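Local coordinates for penicillin-binding protein A (Mycobacterium tuberculosis, PDB 3UN7) that probably cross-links the peptidoglycan of the mycobacterial cell wall as a penicillin-binding serine D,D-transpeptidase and takes part in regulating cell length, at residues A235-E240 with K251-A256; P218-P223 with A256-G261. One frame throughout, in Å; residues are numbered along the deposited sequence.

Overall arrangement
Both contacts lie in the transpeptidase domain, on the same side of the chain's centre, and both use helix 254-264, with A256 shared between them. Contact 1 is nested within the loop that contact 2 closes, and their centres are about 11 Å apart. Each is partly buried, but their chemistry differs. Contact 1 joins the loop 235-240 to the turn leading into the helix through a buried disulfide and a lysine-to-carbonyl hydrogen bond at the surface. Contact 2, further along the helix, is purely apolar and sets strand 219-221 against it. The two also touch directly, T255 O lying 3.5 Å from I220 CD1.

Contact 1 of 2, residues A235-E240 with K251-A256; sequences APCGDE and KSCNTA
C237 and C253 are joined by a disulfide, SG to SG 2.0 Å, with a torsion of 80° about the S-S bond. This bridge is the tight, buried part of the contact. C253 directs its CB at the loop, and its SG stands anti to the carbonyl carbon (chi1 -61°), reaching across to the sulfur of C237. C237 CB and C253 CB are 3.7 Å apart.

Toward solvent the contact thins to one exposed side chain. K251 runs out alongside the bridge, bends at its third torsion, and donates a hydrogen bond from NZ to C237 O at 2.7 Å. The ammonium lies in the carbonyl plane, with a C=O...N angle of 159°, while K251 CD packs 3.3 Å from the same oxygen. The carboxylates of D239 and E240 lie further out; D239 OD2 is 5.6 Å from K251 NZ, too far for a salt bridge, though it may favour its positive charge.

Between the bridged C253 and K251 comes S252, whose positive phi closes a Schellman motif at the end of helix 245-251. S252-C253-N254 matches the SXN motif of penicillin-binding proteins: S252 OG is hydrogen-bonded to the NZ atoms of K196 and K395, and N254 OD1 to K196 NZ. The disulfide thus ties the loop covalently to the middle residue of this active-site motif, and the lysine adds a weaker, polar tie at the surface.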
# COMPACT_ATOMS: atom_id res chain seq x y z
N ALA A 235 9.26 21.83 18.87
CA ALA A 235 10.67 22.05 19.20
C ALA A 235 11.44 22.46 17.95
O ALA A 235 11.07 22.07 16.85
CB ALA A 235 11.27 20.79 19.83
N PRO A 236 12.52 23.25 18.12
CA PRO A 236 13.42 23.56 17.01
C PRO A 236 14.08 22.29 16.48
O PRO A 236 14.20 21.31 17.23
CB PRO A 236 14.47 24.47 17.65
CG PRO A 236 13.81 25.03 18.85
CD PRO A 236 12.96 23.92 19.36
N CYS A 237 14.52 22.31 15.23
CA CYS A 237 15.11 21.13 14.61
C CYS A 237 16.39 20.71 15.31
O CYS A 237 16.61 19.52 15.56
CB CYS A 237 15.38 21.36 13.12
SG CYS A 237 15.74 19.84 12.20
N GLY A 238 17.23 21.69 15.63
CA GLY A 238 18.41 21.47 16.47
C GLY A 238 18.73 22.73 17.27
O GLY A 238 17.99 23.72 17.21
N ASP A 239 19.85 22.69 18.00
CA ASP A 239 20.30 23.80 18.84
C ASP A 239 21.16 24.81 18.07
O ASP A 239 22.00 25.50 18.66
CB ASP A 239 21.11 23.27 20.03
CG ASP A 239 20.47 22.06 20.70
OD1 ASP A 239 20.04 22.20 21.86
OD2 ASP A 239 20.40 20.98 20.07
N GLU A 240 20.99 24.85 16.75
CA GLU A 240 21.67 25.81 15.89
C GLU A 240 20.60 26.58 15.13
O GLU A 240 19.46 26.12 15.05
CB GLU A 240 22.60 25.09 14.90
CG GLU A 240 23.65 24.19 15.54
CD GLU A 240 23.06 22.86 15.97
OE1 GLU A 240 23.17 22.52 17.16
OE2 GLU A 240 22.45 22.17 15.11
N LYS A 251 15.62 13.83 11.09
CA LYS A 251 14.83 14.33 12.21
C LYS A 251 13.39 14.63 11.79
O LYS A 251 12.52 14.78 12.65
CB LYS A 251 15.49 15.57 12.81
CG LYS A 251 16.76 15.26 13.60
CD LYS A 251 17.23 16.48 14.37
CE LYS A 251 17.61 16.11 15.80
NZ LYS A 251 17.79 17.32 16.65
N SER A 252 13.16 14.70 10.48
CA SER A 252 11.85 14.99 9.89
C SER A 252 11.26 16.33 10.37
O SER A 252 10.10 16.41 10.79
CB SER A 252 10.87 13.83 10.14
OG SER A 252 9.75 13.93 9.26
N CYS A 253 12.07 17.39 10.28
CA CYS A 253 11.67 18.69 10.81
C CYS A 253 10.78 19.40 9.81
O CYS A 253 11.20 19.68 8.70
CB CYS A 253 12.91 19.53 11.12
SG CYS A 253 14.00 18.79 12.36
N ASN A 254 9.54 19.69 10.20
CA ASN A 254 8.54 20.28 9.30
C ASN A 254 8.92 21.59 8.64
O ASN A 254 8.70 21.79 7.45
CB ASN A 254 7.20 20.46 10.01
CG ASN A 254 6.47 19.15 10.23
OD1 ASN A 254 6.65 18.18 9.49
ND2 ASN A 254 5.63 19.12 11.26
N THR A 255 9.45 22.52 9.43
CA THR A 255 9.67 23.88 8.94
C THR A 255 10.76 23.94 7.85
O THR A 255 10.65 24.71 6.89
CB THR A 255 9.95 24.86 10.09
OG1 THR A 255 11.12 24.46 10.80
CG2 THR A 255 8.76 24.89 11.06
N ALA A 256 11.77 23.10 8.01
CA ALA A 256 12.81 22.91 7.00
C ALA A 256 12.26 22.42 5.66
O ALA A 256 12.72 22.86 4.61
CB ALA A 256 13.88 21.95 7.51

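Contact 2 of 2, residues P218-P223 with A256-G261; sequences PTIPLP and AFVQLG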
# COMPACT_ATOMS: atom_id res chain seq x y z
N PRO A 218 11.25 26.50 15.16
CA PRO A 218 10.11 25.71 15.62
C PRO A 218 8.78 26.05 14.92
O PRO A 218 7.88 25.22 14.90
CB PRO A 218 10.03 26.05 17.11
CG PRO A 218 10.63 27.40 17.22
CD PRO A 218 11.72 27.44 16.20
N THR A 219 8.67 27.25 14.37
CA THR A 219 7.51 27.63 13.55
C THR A 219 7.95 28.42 12.32
O THR A 219 9.02 29.03 12.32
CB THR A 219 6.45 28.47 14.32
OG1 THR A 219 6.99 29.77 14.64
CG2 THR A 219 5.97 27.76 15.59
N ILE A 220 7.11 28.39 11.29
CA ILE A 220 7.36 29.08 10.03
C ILE A 220 6.03 29.63 9.50
O ILE A 220 5.05 28.88 9.38
CB ILE A 220 8.05 28.12 8.99
CG1 ILE A 220 8.57 28.89 7.77
CG2 ILE A 220 7.12 26.97 8.56
CD1 ILE A 220 9.44 28.02 6.85
N PRO A 221 5.97 30.96 9.21
CA PRO A 221 4.74 31.49 8.64
C PRO A 221 4.53 30.94 7.24
O PRO A 221 5.51 30.71 6.52
CB PRO A 221 5.00 33.01 8.59
CG PRO A 221 6.48 33.16 8.59
CD PRO A 221 7.01 32.00 9.39
N LEU A 222 3.28 30.70 6.86
CA LEU A 222 2.98 30.34 5.49
C LEU A 222 2.74 31.62 4.69
O LEU A 222 1.98 32.48 5.15
CB LEU A 222 1.76 29.42 5.42
CG LEU A 222 1.95 27.98 5.90
CD1 LEU A 222 0.60 27.26 5.90
CD2 LEU A 222 2.96 27.25 5.01
N PRO A 223 3.36 31.74 3.50
CA PRO A 223 3.29 33.01 2.75
C PRO A 223 1.88 33.30 2.27
O PRO A 223 1.16 32.38 1.90
CB PRO A 223 4.21 32.79 1.54
CG PRO A 223 4.84 31.44 1.73
CD PRO A 223 4.10 30.69 2.77
N ALA A 256 11.77 23.10 8.01
CA ALA A 256 12.81 22.91 7.00
C ALA A 256 12.26 22.42 5.66
O ALA A 256 12.72 22.86 4.61
CB ALA A 256 13.88 21.95 7.51
N PHE A 257 11.27 21.52 5.68
CA PHE A 257 10.67 21.05 4.43
C PHE A 257 9.63 22.01 3.84
O PHE A 257 9.44 22.06 2.62
CB PHE A 257 10.16 19.62 4.58
CG PHE A 257 11.28 18.63 4.59
CD1 PHE A 257 11.81 18.16 3.39
CD2 PHE A 257 11.88 18.25 5.79
CE1 PHE A 257 12.88 17.28 3.38
CE2 PHE A 257 12.96 17.37 5.79
CZ PHE A 257 13.46 16.89 4.57
N VAL A 258 8.98 22.79 4.70
CA VAL A 258 8.11 23.87 4.23
C VAL A 258 8.99 24.85 3.44
O VAL A 258 8.69 25.19 2.29
CB VAL A 258 7.38 24.57 5.41
CG1 VAL A 258 6.68 25.86 4.95
CG2 VAL A 258 6.36 23.62 6.04
N GLN A 259 10.08 25.27 4.07
CA GLN A 259 11.04 26.18 3.44
C GLN A 259 11.63 25.57 2.16
O GLN A 259 11.66 26.22 1.11
CB GLN A 259 12.14 26.56 4.44
CG GLN A 259 13.10 27.64 3.94
CD GLN A 259 14.29 27.79 4.85
OE1 GLN A 259 14.91 26.81 5.25
NE2 GLN A 259 14.61 29.03 5.19
N LEU A 260 12.04 24.31 2.23
CA LEU A 260 12.64 23.63 1.08
C LEU A 260 11.67 23.48 -0.10
O LEU A 260 12.05 23.71 -1.24
CB LEU A 260 13.20 22.26 1.49
CG LEU A 260 13.84 21.43 0.36
CD1 LEU A 260 15.12 22.09 -0.14
CD2 LEU A 260 14.10 19.98 0.79
N GLY A 261 10.43 23.07 0.19
CA GLY A 261 9.43 22.88 -0.86
C GLY A 261 9.06 24.17 -1.55
O GLY A 261 8.96 24.24 -2.78
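The carboxamide of Q259 is the one flat group among the side chains that meet here, and it lies beyond the apolar contact. I220 reaches the root of this side chain, CD1 lying 3.9 Å from Q259 CB, and the two side chains cross at about a right angle. Beyond CB, Q259 extends away from the isoleucine, and its OE1 accepts a hydrogen bond from T215 N, which gives the polar end its own partner. The ring of F257 takes no part: it packs against helices 196-205 and 245-251.

The hydrophobic contact centres on V258. V258 directs its CB toward the strand, and its CG1, anti to the backbone N (chi1 169°), meets two side chains. I220 CG2 packs against it at 3.8 Å, also lying 4.0 Å from V258 CB, as the isoleucine and valine slide past each other in opposite directions. L222 CD2 touches the same methyl at 4.0 Å, this time with the side chains crossing. The CG1 arm of I220, itself anti to the backbone N, carries CD1 onward to Q259, so that one isoleucine spans two consecutive residues of the helix.

L229, on the neighbouring strand 228-230, touches I220, L222 and V258 and adds to the cluster; its backbone also hydrogen-bonds with I220. A two-stranded antiparallel sheet is thereby packed on helix 254-264. That helix begins within the SXN motif and brings F257 against K196, the lysine of the SXXK motif, in the manner of the penicillin-binding transpeptidase fold.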